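Local coordinates for protein dihydropyrimidinase (Brevibacillus agri, PDB 3SFW) that probably catalyses the reversible, zinc-dependent hydrolytic ring opening of dihydropyrimidines to N-carbamoyl beta-amino acids, at residues G54-H58 with V372-M378; W257-G261 with T457-P461. All blocks are in the same frame, centred on the assembly; numbering follows the deposited sequence.

Contact 1 of 2, residues G54-H58 with V372-M378. With ZN (zinc ion), chain F.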
loop_
_atom_site.group_PDB
_atom_site.type_symbol
_atom_site.label_atom_id
_atom_site.label_comp_id
_atom_site.label_asym_id
_atom_site.label_seq_id
_atom_site.Cartn_x
_atom_site.Cartn_y
_atom_site.Cartn_z
ATOM N N GLY A 54 19.302 -29.292 9.060
ATOM C CA GLY A 54 18.476 -28.145 9.444
ATOM C C GLY A 54 19.086 -27.378 10.609
ATOM O O GLY A 54 19.744 -27.949 11.435
ATOM N N ILE A 55 18.896 -26.052 10.643
ATOM C CA ILE A 55 19.337 -25.252 11.801
ATOM C C ILE A 55 18.089 -24.573 12.289
ATOM O O ILE A 55 17.409 -23.893 11.521
ATOM C CB ILE A 55 20.360 -24.169 11.387
ATOM C CG1 ILE A 55 21.595 -24.842 10.747
ATOM C CG2 ILE A 55 20.749 -23.293 12.623
ATOM C CD1 ILE A 55 22.570 -23.816 10.148
ATOM N N ASP A 56 17.666 -24.913 13.512
ATOM C CA ASP A 56 16.444 -24.361 14.072
ATOM C C ASP A 56 16.765 -23.189 14.969
ATOM O O ASP A 56 17.374 -23.373 16.005
ATOM C CB ASP A 56 15.733 -25.432 14.925
ATOM C CG ASP A 56 14.317 -25.011 15.355
ATOM O OD1 ASP A 56 13.970 -23.818 15.311
ATOM O OD2 ASP A 56 13.535 -25.905 15.759
ATOM N N PRO A 57 16.477 -21.965 14.512
ATOM C CA PRO A 57 16.886 -20.800 15.282
ATOM C C PRO A 57 15.918 -20.473 16.428
ATOM O O PRO A 57 15.990 -19.362 16.977
ATOM C CB PRO A 57 16.794 -19.655 14.268
ATOM C CG PRO A 57 15.658 -20.084 13.310
ATOM C CD PRO A 57 15.907 -21.605 13.192
ATOM N N HIS A 58 14.963 -21.351 16.711
ATOM C CA HIS A 58 13.903 -20.950 17.635
ATOM C C HIS A 58 13.496 -22.083 18.577
ATOM O O HIS A 58 12.518 -22.798 18.333
ATOM C CB HIS A 58 12.701 -20.379 16.868
ATOM C CG HIS A 58 11.733 -19.618 17.733
ATOM N ND1 HIS A 58 10.972 -18.574 17.247
ATOM C CD2 HIS A 58 11.468 -19.697 19.065
ATOM C CE1 HIS A 58 10.258 -18.057 18.239
ATOM N NE2 HIS A 58 10.548 -18.721 19.349
ATOM N N VAL A 372 19.273 -19.370 7.667
ATOM C CA VAL A 372 19.320 -19.321 9.123
ATOM C C VAL A 372 20.795 -19.174 9.574
ATOM O O VAL A 372 21.108 -18.300 10.372
ATOM C CB VAL A 372 18.808 -20.658 9.733
ATOM C CG1 VAL A 372 18.944 -20.621 11.284
ATOM C CG2 VAL A 372 17.321 -20.934 9.321
ATOM N N ALA A 373 21.721 -19.948 8.977
ATOM C CA ALA A 373 23.144 -19.797 9.366
ATOM C C ALA A 373 23.634 -18.378 9.071
ATOM O O ALA A 373 24.381 -17.789 9.839
ATOM C CB ALA A 373 24.040 -20.828 8.598
ATOM N N LYS A 374 23.224 -17.844 7.934
ATOM C CA LYS A 374 23.702 -16.547 7.514
ATOM C C LYS A 374 23.182 -15.390 8.442
ATOM O O LYS A 374 23.955 -14.541 8.908
ATOM C CB LYS A 374 23.269 -16.323 6.067
ATOM C CG LYS A 374 24.144 -17.152 5.088
ATOM C CD LYS A 374 23.565 -17.126 3.700
ATOM C CE LYS A 374 24.584 -17.773 2.711
ATOM N NZ LYS A 374 23.982 -17.569 1.368
ATOM N N LEU A 375 21.905 -15.440 8.797
ATOM C CA LEU A 375 21.329 -14.379 9.625
ATOM C C LEU A 375 21.858 -14.480 11.055
ATOM O O LEU A 375 21.869 -13.494 11.760
ATOM C CB LEU A 375 19.792 -14.479 9.655
ATOM C CG LEU A 375 19.173 -13.990 8.338
ATOM C CD1 LEU A 375 17.620 -14.292 8.275
ATOM C CD2 LEU A 375 19.455 -12.483 8.187
ATOM N N PHE A 376 22.205 -15.700 11.486
ATOM C CA PHE A 376 22.633 -15.929 12.879
ATOM C C PHE A 376 24.139 -16.169 13.040
ATOM O O PHE A 376 24.610 -16.503 14.122
ATOM C CB PHE A 376 21.795 -17.069 13.487
ATOM C CG PHE A 376 20.377 -16.625 13.754
ATOM C CD1 PHE A 376 20.126 -15.704 14.768
ATOM C CD2 PHE A 376 19.336 -16.982 12.891
ATOM C CE1 PHE A 376 18.823 -15.199 14.977
ATOM C CE2 PHE A 376 18.020 -16.543 13.132
ATOM C CZ PHE A 376 17.773 -15.581 14.117
ATOM N N GLY A 377 24.901 -15.867 11.996
ATOM C CA GLY A 377 26.391 -15.757 12.177
ATOM C C GLY A 377 27.070 -17.113 12.332
ATOM O O GLY A 377 28.068 -17.255 13.066
ATOM N N MET A 378 26.524 -18.125 11.651
ATOM C CA MET A 378 27.042 -19.507 11.759
ATOM C C MET A 378 27.510 -19.975 10.390
ATOM O O MET A 378 27.809 -21.117 10.228
ATOM C CB MET A 378 25.905 -20.486 12.231
ATOM C CG MET A 378 25.376 -20.169 13.670
ATOM S SD MET A 378 23.695 -20.854 13.993
ATOM C CE MET A 378 24.116 -22.562 14.222
HETATM ZN ZN ZN F . 9.595 -18.613 21.265
#

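Contact 2 of 2, residues W257-G261 with T457-P461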
loop_
_atom_site.group_PDB
_atom_site.type_symbol
_atom_site.label_atom_id
_atom_site.label_comp_id
_atom_site.label_asym_id
_atom_site.label_seq_id
_atom_site.Cartn_x
_atom_site.Cartn_y
_atom_site.Cartn_z
ATOM N N TRP A 257 14.711 -1.424 4.176
ATOM C CA TRP A 257 15.103 -1.624 5.558
ATOM C C TRP A 257 15.540 -3.055 5.814
ATOM O O TRP A 257 15.155 -3.991 5.088
ATOM C CB TRP A 257 14.013 -1.205 6.519
ATOM C CG TRP A 257 13.625 0.249 6.310
ATOM C CD1 TRP A 257 14.376 1.219 5.700
ATOM C CD2 TRP A 257 12.416 0.869 6.706
ATOM N NE1 TRP A 257 13.715 2.427 5.731
ATOM C CE2 TRP A 257 12.521 2.246 6.374
ATOM C CE3 TRP A 257 11.315 0.442 7.458
ATOM C CZ2 TRP A 257 11.524 3.166 6.681
ATOM C CZ3 TRP A 257 10.339 1.363 7.783
ATOM C CH2 TRP A 257 10.441 2.712 7.391
ATOM N N ASN A 258 16.400 -3.221 6.822
ATOM C CA ASN A 258 16.984 -4.545 7.105
ATOM C C ASN A 258 16.113 -5.308 8.106
ATOM O O ASN A 258 16.386 -5.357 9.311
ATOM C CB ASN A 258 18.439 -4.359 7.558
ATOM C CG ASN A 258 19.277 -3.709 6.441
ATOM O OD1 ASN A 258 19.124 -4.089 5.273
ATOM N ND2 ASN A 258 19.906 -2.590 6.743
ATOM N N VAL A 259 14.964 -5.743 7.582
ATOM C CA VAL A 259 13.936 -6.405 8.362
ATOM C C VAL A 259 13.766 -7.797 7.764
ATOM O O VAL A 259 13.522 -7.944 6.547
ATOM C CB VAL A 259 12.595 -5.638 8.277
ATOM C CG1 VAL A 259 11.435 -6.467 8.957
ATOM C CG2 VAL A 259 12.767 -4.226 8.932
ATOM N N TYR A 260 13.882 -8.809 8.635
ATOM C CA TYR A 260 13.768 -10.224 8.240
ATOM C C TYR A 260 12.654 -10.856 9.027
ATOM O O TYR A 260 12.297 -10.362 10.084
ATOM C CB TYR A 260 15.080 -10.982 8.607
ATOM C CG TYR A 260 16.267 -10.274 8.002
ATOM C CD1 TYR A 260 17.019 -9.377 8.761
ATOM C CD2 TYR A 260 16.525 -10.353 6.639
ATOM C CE1 TYR A 260 18.042 -8.623 8.202
ATOM C CE2 TYR A 260 17.591 -9.638 6.082
ATOM C CZ TYR A 260 18.344 -8.779 6.891
ATOM O OH TYR A 260 19.399 -8.060 6.367
ATOM N N GLY A 261 12.079 -11.941 8.481
ATOM C CA GLY A 261 10.977 -12.641 9.164
ATOM C C GLY A 261 11.101 -14.154 9.130
ATOM O O GLY A 261 11.583 -14.748 8.150
ATOM N N THR A 457 29.371 -11.650 14.368
ATOM C CA THR A 457 28.530 -10.445 14.341
ATOM C C THR A 457 27.778 -10.366 13.054
ATOM O O THR A 457 28.148 -11.018 12.068
ATOM C CB THR A 457 29.325 -9.155 14.565
ATOM O OG1 THR A 457 30.435 -9.138 13.673
ATOM C CG2 THR A 457 29.854 -9.103 16.047
ATOM N N PHE A 458 26.758 -9.516 13.019
ATOM C CA PHE A 458 25.818 -9.572 11.928
ATOM C C PHE A 458 26.391 -9.092 10.605
ATOM O O PHE A 458 26.991 -7.997 10.526
ATOM C CB PHE A 458 24.586 -8.727 12.255
ATOM C CG PHE A 458 23.493 -8.874 11.230
ATOM C CD1 PHE A 458 22.754 -10.060 11.156
ATOM C CD2 PHE A 458 23.229 -7.854 10.346
ATOM C CE1 PHE A 458 21.741 -10.177 10.220
ATOM C CE2 PHE A 458 22.216 -7.982 9.407
ATOM C CZ PHE A 458 21.511 -9.142 9.335
ATOM N N ALA A 459 26.115 -9.862 9.551
ATOM C CA ALA A 459 26.364 -9.426 8.183
ATOM C C ALA A 459 25.114 -9.738 7.350
ATOM O O ALA A 459 24.548 -10.854 7.424
ATOM C CB ALA A 459 27.554 -10.174 7.632
ATOM N N ARG A 460 24.685 -8.790 6.528
ATOM C CA ARG A 460 23.504 -9.064 5.696
ATOM C C ARG A 460 23.759 -10.241 4.740
ATOM O O ARG A 460 24.842 -10.342 4.135
ATOM C CB ARG A 460 23.101 -7.813 4.931
ATOM C CG ARG A 460 22.551 -6.704 5.867
ATOM C CD ARG A 460 22.037 -5.532 5.069
ATOM N NE ARG A 460 23.108 -4.867 4.345
ATOM C CZ ARG A 460 23.820 -3.856 4.843
ATOM N NH1 ARG A 460 23.574 -3.417 6.078
ATOM N NH2 ARG A 460 24.765 -3.266 4.102
ATOM N N PRO A 461 22.754 -11.099 4.561
ATOM C CA PRO A 461 22.937 -12.232 3.668
ATOM C C PRO A 461 23.161 -11.854 2.193
ATOM O O PRO A 461 23.887 -12.658 1.523
ATOM C CB PRO A 461 21.661 -13.054 3.840
ATOM C CG PRO A 461 20.606 -12.080 4.252
ATOM C CD PRO A 461 21.377 -11.006 5.083
#

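Contact 1 of 2, residues G54-H58 with V372-M378
Ile-55 lays its side chain along that of Val-372, the two sliding past each other in opposite directions, and its CG2 methyl comes within 3.5 Å of Val-372 CG1, tighter than carbon atoms usually sit. Its two arms take different partners. With CG1 beside the backbone N (chi1 -59°), CG2 stands anti to that N and points to the Val-372 and Met-378 methyls, Met-378 CE lying 3.8 Å from it, whereas Ile-55 CD1, at the end of the other arm, reaches Ala-373 CB at 3.7 Å. A Schellman motif follows the last helical turn (Gly-377 with positive phi, Met-378 N bonded to Ala-373 O), and the Met-378 side chain, bent at chi3, brings CE to Ile-55.

This is the wall of the amidohydrolase TIM barrel, helix 361-376 packing on strand 49-59; the axes of 372-376 and 54-58 approach to 9.2 Å and cross at 46°. Further along the strand, Pro-57 crosses Val-372 at about a right angle, its CD 3.7 Å from Val-372 CG1, and sets CB 3.5 Å from Phe-376 CE2, approaching that ring obliquely. Tyr-236 meets the same ring edge-to-face. Asp-56 turns away from the helix. Its OD1 accepts from His-58 N in an Asx turn, reached from above the carboxylate plane, while His-58 NE2 binds zinc at 2.1 Å in a site that His-60, the carboxylated Lys-150 and Asp-315 complete.

Contact 2 of 2, residues W257-G261 with T457-P461
Tyr-260 and Phe-458 supply the aromatic part of this contact, their side chains coming from opposite directions. The rings meet obliquely, centroids 6.0 Å apart and planes at 55°, with Tyr-260 CE1 3.7 Å from Phe-458 CZ. The phenol oxygen lies in the plane of the Phe-458 ring, at its edge.

Aliphatic contacts gather round the same hydroxyl: Tyr-260 OH is 3.5 Å from Arg-460 CG and 3.8 Å from Pro-461 CD. The Arg-460 side chain crosses the tyrosine at about a right angle, yet, bent at chi3, it turns the guanidinium to within 11° of the tyrosine ring plane. An alanine in place of Tyr-260 would probably open a gap between the strand and the C-terminal tail, leaving Phe-458 and Pro-461 without the ring they pack against.

Tyr-260 belongs to strand 258-263 of the parallel barrel sheet, and the last residues of the chain, without regular helix or strand, pack against side chains of this strand.

Polar groups come near one another without bonding across the contact. The Asn-258 amide lies 13° from the guanidinium plane, and its OD1 is 3.3 Å from Arg-460 CD. Both groups have hydrogen-bond partners in the second subunit: Asn-258 OD1 accepts from its Lys-305 NZ, and Arg-460 NH2 donates to its Gly-357 O.

How the contacts relate
Both contacts involve barrel strands, their centres are about 12 Å apart, and Leu-375 joins them. From the helix of contact 1 its CD2 reaches 3.9 Å from Tyr-260 CG and also packs on Pro-461 CD, while Leu-375 O lies 3.6 Å from Phe-458 CD1. Helix 361-376 therefore faces strand 49-59 and the tail of contact 2. Only contact 1 holds a zinc ligand, His-58, but strand 258-263 of contact 2 continues to Glu-262, which bonds to His-58 ND1 and touches Pro-57. Glu-262, a second-shell residue, probably helps to orient His-58. Asn-258 and Arg-460 of contact 2 bond to the second subunit.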